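Local structure of hypothetical protein (Bacteroides ovatus, 4EPS) at residues 170-175 with 263-268; 181-186 with 331-336; 21-26 with 249-254; 158-163 with 245-250. The protein probably forms part of the tip of fimbriae, the filamentous cell-surface appendages that mediate adhesion and biofilm formation. All coordinates share one frame; numbering follows the deposited sequence.

The four contacts fall into two pairs. Interactions 1 and 2 touch each other, their centres about 11 Å apart; interactions 3 and 4 overlap at Glu249 and Gly250, about 35 to 39 Å between centres from the first pair. Strand 148-174 links the groups, entering interaction 1 near its end and interaction 4 further back. Interactions 1 and 3 are parallel strand pairings built on backbone hydrogen bonds and ring-face packing, both partly buried. Interaction 2 fastens a loop through one histidine-carboxylate bond, also partly buried. Interaction 4, the more buried contact, combines a serine hydroxyl, a selenomethionine and an ion pair.

Interaction 1 of 4, residues 170-175 with 263-268. With SO4 (sulfate ion), chain F.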
loop_
_atom_site.group_PDB
_atom_site.type_symbol
_atom_site.label_atom_id
_atom_site.label_comp_id
_atom_site.label_asym_id
_atom_site.label_seq_id
_atom_site.Cartn_x
_atom_site.Cartn_y
_atom_site.Cartn_z
ATOM N N ARG A 170 14.018 -5.413 0.188
ATOM C CA ARG A 170 12.961 -6.297 -0.266
ATOM C C ARG A 170 11.783 -5.416 -0.717
ATOM O O ARG A 170 11.400 -4.485 -0.006
ATOM C CB ARG A 170 12.531 -7.270 0.836
ATOM C CG ARG A 170 11.252 -8.014 0.461
ATOM C CD ARG A 170 10.705 -8.816 1.589
ATOM N NE ARG A 170 9.607 -9.662 1.116
ATOM C CZ ARG A 170 8.868 -10.419 1.916
ATOM N NH1 ARG A 170 9.079 -10.414 3.227
ATOM N NH2 ARG A 170 7.895 -11.169 1.416
ATOM N N TYR A 171 11.238 -5.695 -1.902
ATOM C CA TYR A 171 10.032 -5.025 -2.381
ATOM C C TYR A 171 8.863 -5.966 -2.233
ATOM O O TYR A 171 8.903 -7.083 -2.742
ATOM C CB TYR A 171 10.153 -4.597 -3.862
ATOM C CG TYR A 171 10.978 -3.355 -4.071
ATOM C CD1 TYR A 171 12.369 -3.405 -4.034
ATOM C CD2 TYR A 171 10.371 -2.120 -4.286
ATOM C CE1 TYR A 171 13.137 -2.255 -4.186
ATOM C CE2 TYR A 171 11.132 -0.963 -4.451
ATOM C CZ TYR A 171 12.518 -1.043 -4.414
ATOM O OH TYR A 171 13.306 0.067 -4.554
ATOM N N ILE A 172 7.844 -5.543 -1.509
ATOM C CA ILE A 172 6.574 -6.277 -1.463
ATOM C C ILE A 172 5.710 -5.546 -2.505
ATOM O O ILE A 172 5.209 -4.456 -2.234
ATOM C CB ILE A 172 5.958 -6.313 -0.047
ATOM C CG1 ILE A 172 6.897 -7.080 0.947
ATOM C CG2 ILE A 172 4.533 -6.916 -0.068
ATOM C CD1 ILE A 172 6.731 -6.665 2.429
ATOM N N PHE A 173 5.606 -6.108 -3.703
ATOM C CA PHE A 173 4.818 -5.480 -4.767
ATOM C C PHE A 173 3.348 -5.734 -4.538
ATOM O O PHE A 173 2.950 -6.868 -4.227
ATOM C CB PHE A 173 5.242 -6.000 -6.137
ATOM C CG PHE A 173 6.631 -5.553 -6.526
ATOM C CD1 PHE A 173 6.966 -4.205 -6.540
ATOM C CD2 PHE A 173 7.598 -6.484 -6.895
ATOM C CE1 PHE A 173 8.243 -3.794 -6.922
ATOM C CE2 PHE A 173 8.866 -6.069 -7.316
ATOM C CZ PHE A 173 9.174 -4.735 -7.331
ATOM N N THR A 174 2.543 -4.658 -4.640
ATOM C CA THR A 174 1.108 -4.730 -4.395
ATOM C C THR A 174 0.306 -4.152 -5.551
ATOM O O THR A 174 0.862 -3.524 -6.443
ATOM C CB THR A 174 0.735 -3.941 -3.113
ATOM O OG1 THR A 174 0.875 -2.537 -3.377
ATOM C CG2 THR A 174 1.525 -4.381 -1.864
ATOM N N ASP A 175 -1.010 -4.354 -5.501
ATOM C CA ASP A 175 -1.950 -3.719 -6.409
ATOM C C ASP A 175 -2.284 -2.373 -5.742
ATOM O O ASP A 175 -1.709 -2.053 -4.683
ATOM C CB ASP A 175 -3.203 -4.616 -6.640
ATOM C CG ASP A 175 -4.122 -4.852 -5.442
ATOM O OD1 ASP A 175 -3.872 -4.258 -4.349
ATOM O OD2 ASP A 175 -5.068 -5.669 -5.570
ATOM N N GLU A 263 12.869 -3.522 4.246
ATOM C CA GLU A 263 11.712 -3.915 3.425
ATOM C C GLU A 263 10.842 -2.717 3.112
ATOM O O GLU A 263 10.653 -1.842 3.969
ATOM C CB GLU A 263 10.845 -4.967 4.161
ATOM C CG GLU A 263 11.568 -6.241 4.587
ATOM C CD GLU A 263 10.669 -7.394 5.016
ATOM O OE1 GLU A 263 9.456 -7.160 5.228
ATOM O OE2 GLU A 263 11.164 -8.546 5.068
ATOM N N VAL A 264 10.314 -2.663 1.880
ATOM C CA VAL A 264 9.391 -1.606 1.466
ATOM C C VAL A 264 8.191 -2.225 0.735
ATOM O O VAL A 264 8.247 -3.361 0.279
ATOM C CB VAL A 264 10.046 -0.500 0.562
ATOM C CG1 VAL A 264 11.240 0.187 1.238
ATOM C CG2 VAL A 264 10.431 -1.046 -0.817
ATOM N N THR A 265 7.135 -1.444 0.594
ATOM C CA THR A 265 5.991 -1.882 -0.209
ATOM C C THR A 265 5.877 -0.946 -1.396
ATOM O O THR A 265 6.229 0.227 -1.306
ATOM C CB THR A 265 4.666 -1.978 0.567
ATOM O OG1 THR A 265 4.317 -0.695 1.085
ATOM C CG2 THR A 265 4.680 -3.059 1.641
ATOM N N HIS A 266 5.392 -1.470 -2.519
ATOM C CA HIS A 266 5.302 -0.640 -3.707
ATOM C C HIS A 266 4.170 -1.087 -4.607
ATOM O O HIS A 266 4.109 -2.254 -4.993
ATOM C CB HIS A 266 6.645 -0.656 -4.495
ATOM C CG HIS A 266 6.593 0.152 -5.766
ATOM N ND1 HIS A 266 6.624 1.547 -5.740
ATOM C CD2 HIS A 266 6.440 -0.263 -7.050
ATOM C CE1 HIS A 266 6.501 1.941 -7.010
ATOM N NE2 HIS A 266 6.380 0.890 -7.839
ATOM N N HIS A 267 3.316 -0.144 -4.995
ATOM C CA HIS A 267 2.251 -0.403 -5.989
ATOM C C HIS A 267 2.902 -0.530 -7.366
ATOM O O HIS A 267 3.307 0.477 -7.957
ATOM C CB HIS A 267 1.183 0.706 -5.986
ATOM C CG HIS A 267 0.113 0.520 -7.049
ATOM N ND1 HIS A 267 -0.682 1.576 -7.449
ATOM C CD2 HIS A 267 -0.286 -0.605 -7.705
ATOM C CE1 HIS A 267 -1.516 1.082 -8.367
ATOM N NE2 HIS A 267 -1.313 -0.222 -8.561
ATOM N N LEU A 268 3.048 -1.768 -7.850
ATOM C CA LEU A 268 3.753 -2.017 -9.117
ATOM C C LEU A 268 2.836 -1.678 -10.307
ATOM O O LEU A 268 1.755 -2.239 -10.449
ATOM C CB LEU A 268 4.244 -3.489 -9.176
ATOM C CG LEU A 268 5.089 -3.913 -10.402
ATOM C CD1 LEU A 268 6.416 -3.084 -10.499
ATOM C CD2 LEU A 268 5.425 -5.420 -10.325
HETATM S S SO4 F . -4.190 -1.747 -10.151
HETATM O O1 SO4 F . -3.405 -0.587 -10.557
HETATM O O2 SO4 F . -5.510 -1.273 -9.775
HETATM O O3 SO4 F . -4.299 -2.636 -11.296
HETATM O O4 SO4 F . -3.638 -2.416 -9.029
HETATM O O HOH W 1 -0.228 -3.728 -9.514
#
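Tyr171 and Val264 point to one face of their sheet, and their first torsions make them meet: CG of Tyr171 lies beside its backbone N (chi1 -78°), whereas CG2 of Val264 sits between backbone N and carbonyl carbon. This methyl comes over the tyrosine ring, offset toward the rim, with CG2 of Val264 3.6 Å from CD2 of Tyr171. CD2 of Leu268 lies 4.2 Å from the centroid of the Phe173 ring, and CB of Tyr171 lies over the opposite face, toward the rim. On the face of Arg170 and Ile172, the extended Arg170 runs beside Glu263, and its NH1 forms a 3.4 Å salt bridge, its hydrogen bond weak, to OE2 of Glu263, also held by Tyr261. NE2 of His267 donates to O1 of a sulfate, probably from the crystallisation liquor, at 2.9 Å, while its ND1 meets His267 of the second subunit. An alanine at His267 would probably deprive the sulfate of a donor and, both subunits being the same protein, undo the ring pair between them. Five backbone hydrogen bonds, from Val264 N to Arg170 O (2.8 Å) through Leu268 N to Thr174 O, make the parallel pairing of strands 148-174 and 261-267 in this fimbrillin-like protein.

Interaction 2 of 4, residues 181-186 with 331-336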
loop_
_atom_site.group_PDB
_atom_site.type_symbol
_atom_site.label_atom_id
_atom_site.label_comp_id
_atom_site.label_asym_id
_atom_site.label_seq_id
_atom_site.Cartn_x
_atom_site.Cartn_y
_atom_site.Cartn_z
HETATM N N MSE A 181 1.131 -9.079 -4.286
HETATM C CA MSE A 181 0.959 -9.995 -5.390
HETATM C C MSE A 181 1.624 -11.354 -5.005
HETATM O O MSE A 181 2.545 -11.396 -4.176
HETATM C CB MSE A 181 1.448 -9.392 -6.734
HETATM C CG MSE A 181 2.910 -9.310 -6.959
HETATM SE SE MSE A 181 3.123 -8.076 -8.561
HETATM C CE MSE A 181 2.366 -9.180 -10.027
ATOM N N PRO A 182 1.070 -12.482 -5.491
ATOM C CA PRO A 182 1.645 -13.788 -5.113
ATOM C C PRO A 182 3.084 -13.900 -5.587
ATOM O O PRO A 182 3.428 -13.326 -6.620
ATOM C CB PRO A 182 0.751 -14.802 -5.845
ATOM C CG PRO A 182 -0.460 -14.044 -6.269
ATOM C CD PRO A 182 -0.041 -12.629 -6.457
ATOM N N GLU A 183 3.935 -14.587 -4.829
ATOM C CA GLU A 183 5.312 -14.811 -5.262
ATOM C C GLU A 183 5.857 -16.086 -4.611
ATOM O O GLU A 183 5.269 -16.565 -3.647
ATOM C CB GLU A 183 6.220 -13.601 -5.007
ATOM C CG GLU A 183 6.537 -13.336 -3.554
ATOM C CD GLU A 183 7.257 -12.036 -3.280
ATOM O OE1 GLU A 183 7.618 -11.307 -4.237
ATOM O OE2 GLU A 183 7.417 -11.724 -2.082
ATOM N N GLU A 184 6.975 -16.600 -5.137
ATOM C CA GLU A 184 7.599 -17.827 -4.633
ATOM C C GLU A 184 8.591 -17.543 -3.513
ATOM O O GLU A 184 8.696 -18.336 -2.570
ATOM C CB GLU A 184 8.305 -18.571 -5.775
ATOM C CG GLU A 184 7.357 -19.103 -6.834
ATOM C CD GLU A 184 6.310 -20.102 -6.367
ATOM O OE1 GLU A 184 6.673 -21.070 -5.660
ATOM O OE2 GLU A 184 5.125 -19.922 -6.731
ATOM N N THR A 185 9.310 -16.419 -3.594
ATOM C CA THR A 185 10.322 -16.054 -2.605
ATOM C C THR A 185 10.426 -14.529 -2.547
ATOM O O THR A 185 9.997 -13.882 -3.509
ATOM C CB THR A 185 11.674 -16.741 -3.038
ATOM O OG1 THR A 185 12.585 -16.806 -1.945
ATOM C CG2 THR A 185 12.345 -16.065 -4.211
ATOM N N PRO A 186 11.020 -13.921 -1.492
ATOM C CA PRO A 186 11.111 -12.454 -1.471
ATOM C C PRO A 186 11.862 -11.879 -2.671
ATOM O O PRO A 186 12.828 -12.467 -3.181
ATOM C CB PRO A 186 11.865 -12.163 -0.162
ATOM C CG PRO A 186 11.495 -13.313 0.729
ATOM C CD PRO A 186 11.521 -14.495 -0.219
ATOM N N CYS A 331 10.505 -15.171 -11.151
ATOM C CA CYS A 331 10.109 -14.033 -12.013
ATOM C C CYS A 331 8.612 -14.045 -12.340
ATOM O O CYS A 331 8.199 -14.350 -13.448
ATOM C CB CYS A 331 10.986 -14.006 -13.265
ATOM S SG CYS A 331 12.735 -13.664 -12.915
ATOM N N VAL A 332 7.796 -13.706 -11.338
ATOM C CA VAL A 332 6.322 -13.758 -11.408
ATOM C C VAL A 332 5.699 -12.374 -11.210
ATOM O O VAL A 332 4.504 -12.287 -10.957
ATOM C CB VAL A 332 5.819 -14.755 -10.306
ATOM C CG1 VAL A 332 6.347 -16.177 -10.569
ATOM C CG2 VAL A 332 6.217 -14.280 -8.892
ATOM N N HIS A 333 6.502 -11.293 -11.309
ATOM C CA HIS A 333 6.008 -9.935 -11.042
ATOM C C HIS A 333 5.679 -9.147 -12.307
ATOM O O HIS A 333 4.761 -8.325 -12.295
ATOM C CB HIS A 333 7.038 -9.152 -10.209
ATOM C CG HIS A 333 7.430 -9.882 -8.963
ATOM N ND1 HIS A 333 8.580 -10.646 -8.907
ATOM C CD2 HIS A 333 6.769 -9.991 -7.786
ATOM C CE1 HIS A 333 8.602 -11.174 -7.691
ATOM N NE2 HIS A 333 7.532 -10.804 -6.980
ATOM N N GLY A 334 6.431 -9.370 -13.374
ATOM C CA GLY A 334 6.125 -8.640 -14.594
ATOM C C GLY A 334 7.237 -8.634 -15.608
ATOM O O GLY A 334 8.160 -9.455 -15.546
ATOM N N LEU A 335 7.106 -7.719 -16.575
ATOM C CA LEU A 335 8.065 -7.585 -17.659
ATOM C C LEU A 335 8.576 -6.152 -17.686
ATOM O O LEU A 335 7.823 -5.214 -17.387
ATOM C CB LEU A 335 7.379 -7.920 -19.028
ATOM C CG LEU A 335 6.777 -9.320 -19.180
ATOM C CD1 LEU A 335 6.051 -9.452 -20.527
ATOM C CD2 LEU A 335 7.859 -10.409 -19.103
ATOM N N VAL A 336 9.797 -5.998 -18.149
ATOM C CA VAL A 336 10.469 -4.711 -18.317
ATOM C C VAL A 336 10.915 -4.593 -19.758
ATOM O O VAL A 336 11.502 -5.525 -20.292
ATOM C CB VAL A 336 11.694 -4.589 -17.342
ATOM C CG1 VAL A 336 12.633 -3.434 -17.726
ATOM C CG2 VAL A 336 11.233 -4.447 -15.886
HETATM O O HOH W 2 2.637 -12.996 -9.184
#
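Glu183 and Val332 bring the two backbones to 6.3 Å between their CA atoms, the loop 181-186 passing without regular strand pairing beside the turn that leads into strand 334-338. The bond that joins them runs from NE2 of His333 to OE1 of Glu183, 2.8 Å long. It uses the anti lone pair of OE1, which lies near the plane of the imidazole, while the carboxylate plane stands 86° from the ring. On the far nitrogen, ND1 of His333 is bonded to the terminal carboxylate of Phe510, and this grip from two carboxylates fixes the rotation of the ring and probably favours its protonated form. His333 and Gly334 both face Phe510, forming a classic beta bulge at the start of strand 334-338, and Gly334 adopts backbone angles at which a CB would press on the preceding carbonyl. Selenomethionine Met181 crosses the same ring at its edge, with CG of Met181 4.0 Å from CD2 of His333. Its bend at chi3 (-68°) carries CE of Met181 to 3.4 Å from the carbonyl O of His333. Val332 fills the other part of the contact: CG2 of Val332 rests 3.8 Å from CA of Glu183, and also lies over one face of the His333 ring. A water donates to both Pro182 O and Val332 O, each at 2.7 Å.

Interaction 3 of 4, residues 21-26 with 249-254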
loop_
_atom_site.group_PDB
_atom_site.type_symbol
_atom_site.label_atom_id
_atom_site.label_comp_id
_atom_site.label_asym_id
_atom_site.label_seq_id
_atom_site.Cartn_x
_atom_site.Cartn_y
_atom_site.Cartn_z
ATOM N N GLY A 21 32.366 -23.602 15.918
ATOM C CA GLY A 21 31.888 -22.444 15.160
ATOM C C GLY A 21 32.629 -21.141 15.380
ATOM O O GLY A 21 33.366 -20.994 16.355
ATOM N N ILE A 22 32.484 -20.213 14.434
ATOM C CA ILE A 22 33.033 -18.854 14.513
ATOM C C ILE A 22 31.935 -18.009 15.140
ATOM O O ILE A 22 30.851 -17.873 14.551
ATOM C CB ILE A 22 33.492 -18.308 13.140
ATOM C CG1 ILE A 22 34.479 -19.277 12.451
ATOM C CG2 ILE A 22 34.097 -16.900 13.276
ATOM C CD1 ILE A 22 34.872 -18.929 11.038
ATOM N N ILE A 23 32.202 -17.447 16.319
ATOM C CA ILE A 23 31.200 -16.699 17.083
ATOM C C ILE A 23 31.443 -15.181 17.038
ATOM O O ILE A 23 32.531 -14.736 16.713
ATOM C CB ILE A 23 31.120 -17.228 18.550
ATOM C CG1 ILE A 23 32.493 -17.166 19.256
ATOM C CG2 ILE A 23 30.545 -18.670 18.554
ATOM C CD1 ILE A 23 32.477 -17.390 20.831
ATOM N N SER A 24 30.404 -14.393 17.324
ATOM C CA SER A 24 30.489 -12.936 17.274
ATOM C C SER A 24 31.546 -12.390 18.228
ATOM O O SER A 24 31.638 -12.850 19.363
ATOM C CB SER A 24 29.135 -12.308 17.591
ATOM O OG SER A 24 29.174 -10.945 17.199
ATOM N N ASN A 25 32.358 -11.426 17.742
ATOM C CA ASN A 25 33.436 -10.775 18.497
ATOM C C ASN A 25 32.867 -9.983 19.694
ATOM O O ASN A 25 33.521 -9.906 20.742
ATOM C CB ASN A 25 34.252 -9.864 17.577
ATOM C CG ASN A 25 35.592 -9.436 18.116
ATOM O OD1 ASN A 25 35.719 -8.910 19.223
ATOM N ND2 ASN A 25 36.620 -9.585 17.308
ATOM N N GLU A 26 31.650 -9.423 19.534
ATOM C CA GLU A 26 30.910 -8.663 20.545
ATOM C C GLU A 26 30.042 -9.588 21.390
ATOM O O GLU A 26 30.537 -10.219 22.318
ATOM C CB GLU A 26 30.033 -7.596 19.873
ATOM N N GLU A 249 40.889 -14.459 16.989
ATOM C CA GLU A 249 40.919 -15.857 16.554
ATOM C C GLU A 249 39.600 -16.559 16.873
ATOM O O GLU A 249 39.099 -16.460 17.998
ATOM C CB GLU A 249 42.103 -16.555 17.243
ATOM C CG GLU A 249 42.241 -18.031 16.961
ATOM C CD GLU A 249 43.279 -18.719 17.837
ATOM O OE1 GLU A 249 44.164 -18.022 18.382
ATOM O OE2 GLU A 249 43.215 -19.961 17.963
ATOM N N GLY A 250 39.028 -17.235 15.868
ATOM C CA GLY A 250 37.777 -17.957 16.028
ATOM C C GLY A 250 36.557 -17.083 16.207
ATOM O O GLY A 250 35.509 -17.555 16.660
ATOM N N LYS A 251 36.675 -15.799 15.848
ATOM C CA LYS A 251 35.552 -14.879 15.989
ATOM C C LYS A 251 35.355 -14.074 14.724
ATOM O O LYS A 251 36.268 -13.977 13.904
ATOM C CB LYS A 251 35.768 -13.927 17.201
ATOM C CG LYS A 251 35.902 -14.700 18.522
ATOM C CD LYS A 251 35.683 -13.814 19.716
ATOM C CE LYS A 251 35.698 -14.613 21.002
ATOM N NZ LYS A 251 35.292 -13.773 22.160
ATOM N N TYR A 252 34.150 -13.535 14.546
ATOM C CA TYR A 252 33.866 -12.706 13.384
ATOM C C TYR A 252 33.432 -11.295 13.786
ATOM O O TYR A 252 32.858 -11.075 14.862
ATOM C CB TYR A 252 32.772 -13.347 12.478
ATOM C CG TYR A 252 31.362 -13.308 13.026
ATOM C CD1 TYR A 252 30.552 -12.187 12.844
ATOM C CD2 TYR A 252 30.808 -14.422 13.648
ATOM C CE1 TYR A 252 29.240 -12.156 13.323
ATOM C CE2 TYR A 252 29.484 -14.420 14.092
ATOM C CZ TYR A 252 28.710 -13.279 13.941
ATOM O OH TYR A 252 27.417 -13.284 14.388
ATOM N N LYS A 253 33.644 -10.376 12.871
ATOM C CA LYS A 253 33.193 -9.001 12.991
ATOM C C LYS A 253 32.285 -8.759 11.798
ATOM O O LYS A 253 32.737 -8.916 10.653
ATOM C CB LYS A 253 34.387 -8.029 13.027
ATOM C CG LYS A 253 34.015 -6.543 12.826
ATOM C CD LYS A 253 33.064 -5.964 13.862
ATOM C CE LYS A 253 32.581 -4.608 13.389
ATOM N NZ LYS A 253 31.513 -4.045 14.264
ATOM N N ARG A 254 31.027 -8.397 12.060
ATOM C CA ARG A 254 30.077 -8.112 10.988
ATOM C C ARG A 254 29.954 -6.607 10.790
ATOM O O ARG A 254 29.635 -5.878 11.727
ATOM C CB ARG A 254 28.699 -8.744 11.248
ATOM C CG ARG A 254 27.693 -8.458 10.124
ATOM C CD ARG A 254 26.329 -9.081 10.388
ATOM N NE ARG A 254 26.186 -10.407 9.773
ATOM C CZ ARG A 254 26.058 -11.547 10.451
ATOM N NH1 ARG A 254 26.049 -11.541 11.779
ATOM N NH2 ARG A 254 25.929 -12.697 9.806
#
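Asn25 and Tyr252 form the shortest backbone bond of this contact, Asn25 N donating to Tyr252 O at 2.9 Å. The next, from Tyr252 N to Ile23 O, measures 3.0 Å. A third, from Ile23 N to Gly250 O, is weak. Ile23 O also receives a close approach from CA of Lys251, at 3.1 Å. Together these put Ile23 opposite Lys251 and Ser24 opposite Tyr252, a short parallel pairing of strand 23-24 with strand 251-256, which is itself hydrogen-bonded to strand 148-174; the touching parts diverge by 58°. Segment 21-26 belongs to the predicted propeptide, so the pairing probably records a strand that maturation would cut from the protein. Gly250, just before the pairing begins, has a phi of 70°, a backbone shape glycine takes up more easily than other residues. The packing centres on the ring of Tyr252. A chi1 of 73° puts CG between the backbone N and the carbonyl carbon; the ring's face then meets Ser24, CA of Ser24 sitting 3.8 Å from the ring centroid in a CH-pi contact. The carbonyl O of Ile22 lies at the ring edge, 3.6 Å from CD2 of Tyr252, and Phe36 meets the ring edge-to-face. An alanine in place of Tyr252 would probably open a gap beneath Ser24 and leave Phe36 without its aromatic mate. Further out, CG2 of Ile22 packs against the backbone, 3.4 Å from C of Lys251, and touches CB of Tyr252. The extended Lys251 chain passes Asn25, its CD 4.0 Å from CA of Asn25.

Interaction 4 of 4, residues 158-163 with 245-250; sequences RMSLVV and EKMKEG
The guanidinium of Arg158 and the carboxylate of Glu249 lie with their planes just 11° apart, the two side chains running side by side and pointing the same way. In the conformer described, NE of Arg158 forms a salt bridge of 3.0 Å to OE2 of Glu249, which approaches the guanidinium obliquely. At the edge, in the guanidinium plane, a water accepts from NH2 of Arg158 at 2.7 Å and donates to OE1 of Glu249, bridging the same two groups a second time. The bends of Arg158 at chi2 and chi3 bring CD and NE back to Glu249, while NH2 also has Asp108 and NH1 has Thr136 as partners. Further along, Ser160 turns its hydroxyl to the other backbone: OG of Ser160 lies 2.9 Å from O of Lys248, with O of Lys251 also within reach. Gly250 N donates to Met159 O, a 3.0 Å bond in which the donor stands above the carbonyl plane. In fold terms, the loop after strand 237-242 bends into place here, just before strand 251-256 begins its parallel run along strand 148-174. Selenomethionine Met247 supplies the apolar contact. Its chain bends at chi2 (-77°) and again at chi3, and CE of Met247 comes 3.7 Å from CG2 of Val162. The selenium is equally near that methyl. Beside it, CA of Met247 comes 3.3 Å from OG of Ser160, while CG of Glu249 packs 3.2 Å from the carbonyl O of Arg158.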
loop_
_atom_site.group_PDB
_atom_site.type_symbol
_atom_site.label_atom_id
_atom_site.label_comp_id
_atom_site.label_asym_id
_atom_site.label_seq_id
_atom_site.Cartn_x
_atom_site.Cartn_y
_atom_site.Cartn_z
ATOM N N ARG A 158 41.073 -21.217 13.548
ATOM C CA ARG A 158 42.276 -20.491 13.948
ATOM C C ARG A 158 42.353 -19.090 13.325
ATOM O O ARG A 158 43.081 -18.243 13.830
ATOM C CB ARG A 158 43.523 -21.312 13.602
ATOM C CG ARG A 158 43.586 -22.652 14.356
ATOM C CD ARG A 158 43.514 -22.492 15.867
ATOM N NE ARG A 158 44.759 -21.948 16.400
ATOM C CZ ARG A 158 45.705 -22.674 16.987
ATOM N NH1 ARG A 158 45.544 -23.980 17.150
ATOM N NH2 ARG A 158 46.817 -22.099 17.423
HETATM N N MSE A 159 41.615 -18.846 12.237
HETATM C CA MSE A 159 41.635 -17.533 11.600
HETATM C C MSE A 159 40.524 -16.666 12.184
HETATM O O MSE A 159 39.714 -17.142 12.990
HETATM C CB MSE A 159 41.446 -17.678 10.054
HETATM C CG MSE A 159 42.578 -18.476 9.374
HETATM SE SE MSE A 159 44.341 -17.639 9.651
HETATM C CE MSE A 159 45.142 -18.948 10.911
ATOM N N SER A 160 40.467 -15.403 11.752
ATOM C CA SER A 160 39.390 -14.497 12.137
ATOM C C SER A 160 38.515 -14.321 10.913
ATOM O O SER A 160 38.918 -14.731 9.823
ATOM C CB SER A 160 39.954 -13.172 12.651
ATOM O OG SER A 160 38.905 -12.453 13.283
ATOM N N LEU A 161 37.326 -13.745 11.070
ATOM C CA LEU A 161 36.415 -13.626 9.932
ATOM C C LEU A 161 35.801 -12.242 9.803
ATOM O O LEU A 161 35.238 -11.713 10.765
ATOM C CB LEU A 161 35.298 -14.680 10.076
ATOM C CG LEU A 161 34.265 -14.754 8.928
ATOM C CD1 LEU A 161 34.940 -15.260 7.613
ATOM C CD2 LEU A 161 33.116 -15.629 9.318
ATOM N N VAL A 162 35.879 -11.680 8.593
ATOM C CA VAL A 162 35.214 -10.425 8.255
ATOM C C VAL A 162 33.872 -10.815 7.614
ATOM O O VAL A 162 33.851 -11.628 6.684
ATOM C CB VAL A 162 36.072 -9.518 7.309
ATOM C CG1 VAL A 162 35.222 -8.431 6.609
ATOM C CG2 VAL A 162 37.225 -8.869 8.065
ATOM N N VAL A 163 32.776 -10.208 8.063
ATOM C CA VAL A 163 31.454 -10.419 7.444
ATOM C C VAL A 163 30.962 -9.035 6.998
ATOM O O VAL A 163 30.984 -8.113 7.819
ATOM C CB VAL A 163 30.429 -11.132 8.370
ATOM C CG1 VAL A 163 29.073 -11.285 7.657
ATOM C CG2 VAL A 163 30.964 -12.512 8.810
ATOM N N GLU A 245 41.831 -4.105 15.550
ATOM C CA GLU A 245 41.366 -4.473 16.912
ATOM C C GLU A 245 40.120 -5.357 16.913
ATOM O O GLU A 245 39.624 -5.700 17.990
ATOM C CB GLU A 245 41.097 -3.222 17.801
ATOM C CG GLU A 245 42.143 -2.115 17.678
ATOM C CD GLU A 245 43.580 -2.511 17.954
ATOM O OE1 GLU A 245 43.799 -3.616 18.495
ATOM O OE2 GLU A 245 44.484 -1.684 17.697
ATOM N N LYS A 246 39.616 -5.742 15.731
ATOM C CA LYS A 246 38.380 -6.523 15.695
ATOM C C LYS A 246 38.617 -7.943 15.172
ATOM O O LYS A 246 37.651 -8.688 14.999
ATOM C CB LYS A 246 37.328 -5.790 14.830
ATOM C CG LYS A 246 37.026 -4.377 15.335
ATOM C CD LYS A 246 36.354 -3.528 14.284
ATOM C CE LYS A 246 36.516 -2.050 14.569
ATOM N NZ LYS A 246 35.915 -1.235 13.482
HETATM N N MSE A 247 39.885 -8.309 14.917
HETATM C CA MSE A 247 40.245 -9.602 14.312
HETATM C C MSE A 247 40.719 -10.608 15.365
HETATM O O MSE A 247 41.920 -10.827 15.535
HETATM C CB MSE A 247 41.301 -9.387 13.217
HETATM C CG MSE A 247 40.833 -8.425 12.115
HETATM SE SE MSE A 247 39.581 -9.331 10.896
HETATM C CE MSE A 247 37.863 -8.782 11.668
ATOM N N LYS A 248 39.762 -11.192 16.093
ATOM C CA LYS A 248 40.062 -12.178 17.146
ATOM C C LYS A 248 39.969 -13.586 16.577
ATOM O O LYS A 248 39.067 -13.866 15.787
ATOM C CB LYS A 248 39.084 -12.034 18.323
ATOM C CG LYS A 248 39.328 -10.802 19.190
ATOM C CD LYS A 248 38.522 -10.898 20.479
ATOM C CE LYS A 248 39.001 -9.937 21.542
ATOM N NZ LYS A 248 38.475 -10.305 22.885
ATOM N N GLU A 249 40.889 -14.459 16.989
ATOM C CA GLU A 249 40.919 -15.857 16.554
ATOM C C GLU A 249 39.600 -16.559 16.873
ATOM O O GLU A 249 39.099 -16.460 17.998
ATOM C CB GLU A 249 42.103 -16.555 17.243
ATOM C CG GLU A 249 42.241 -18.031 16.961
ATOM C CD GLU A 249 43.279 -18.719 17.837
ATOM O OE1 GLU A 249 44.164 -18.022 18.382
ATOM O OE2 GLU A 249 43.215 -19.961 17.963
ATOM N N GLY A 250 39.028 -17.235 15.868
ATOM C CA GLY A 250 37.777 -17.957 16.028
ATOM C C GLY A 250 36.557 -17.083 16.207
ATOM O O GLY A 250 35.509 -17.555 16.660
HETATM O O HOH W 3 46.528 -19.413 17.212
#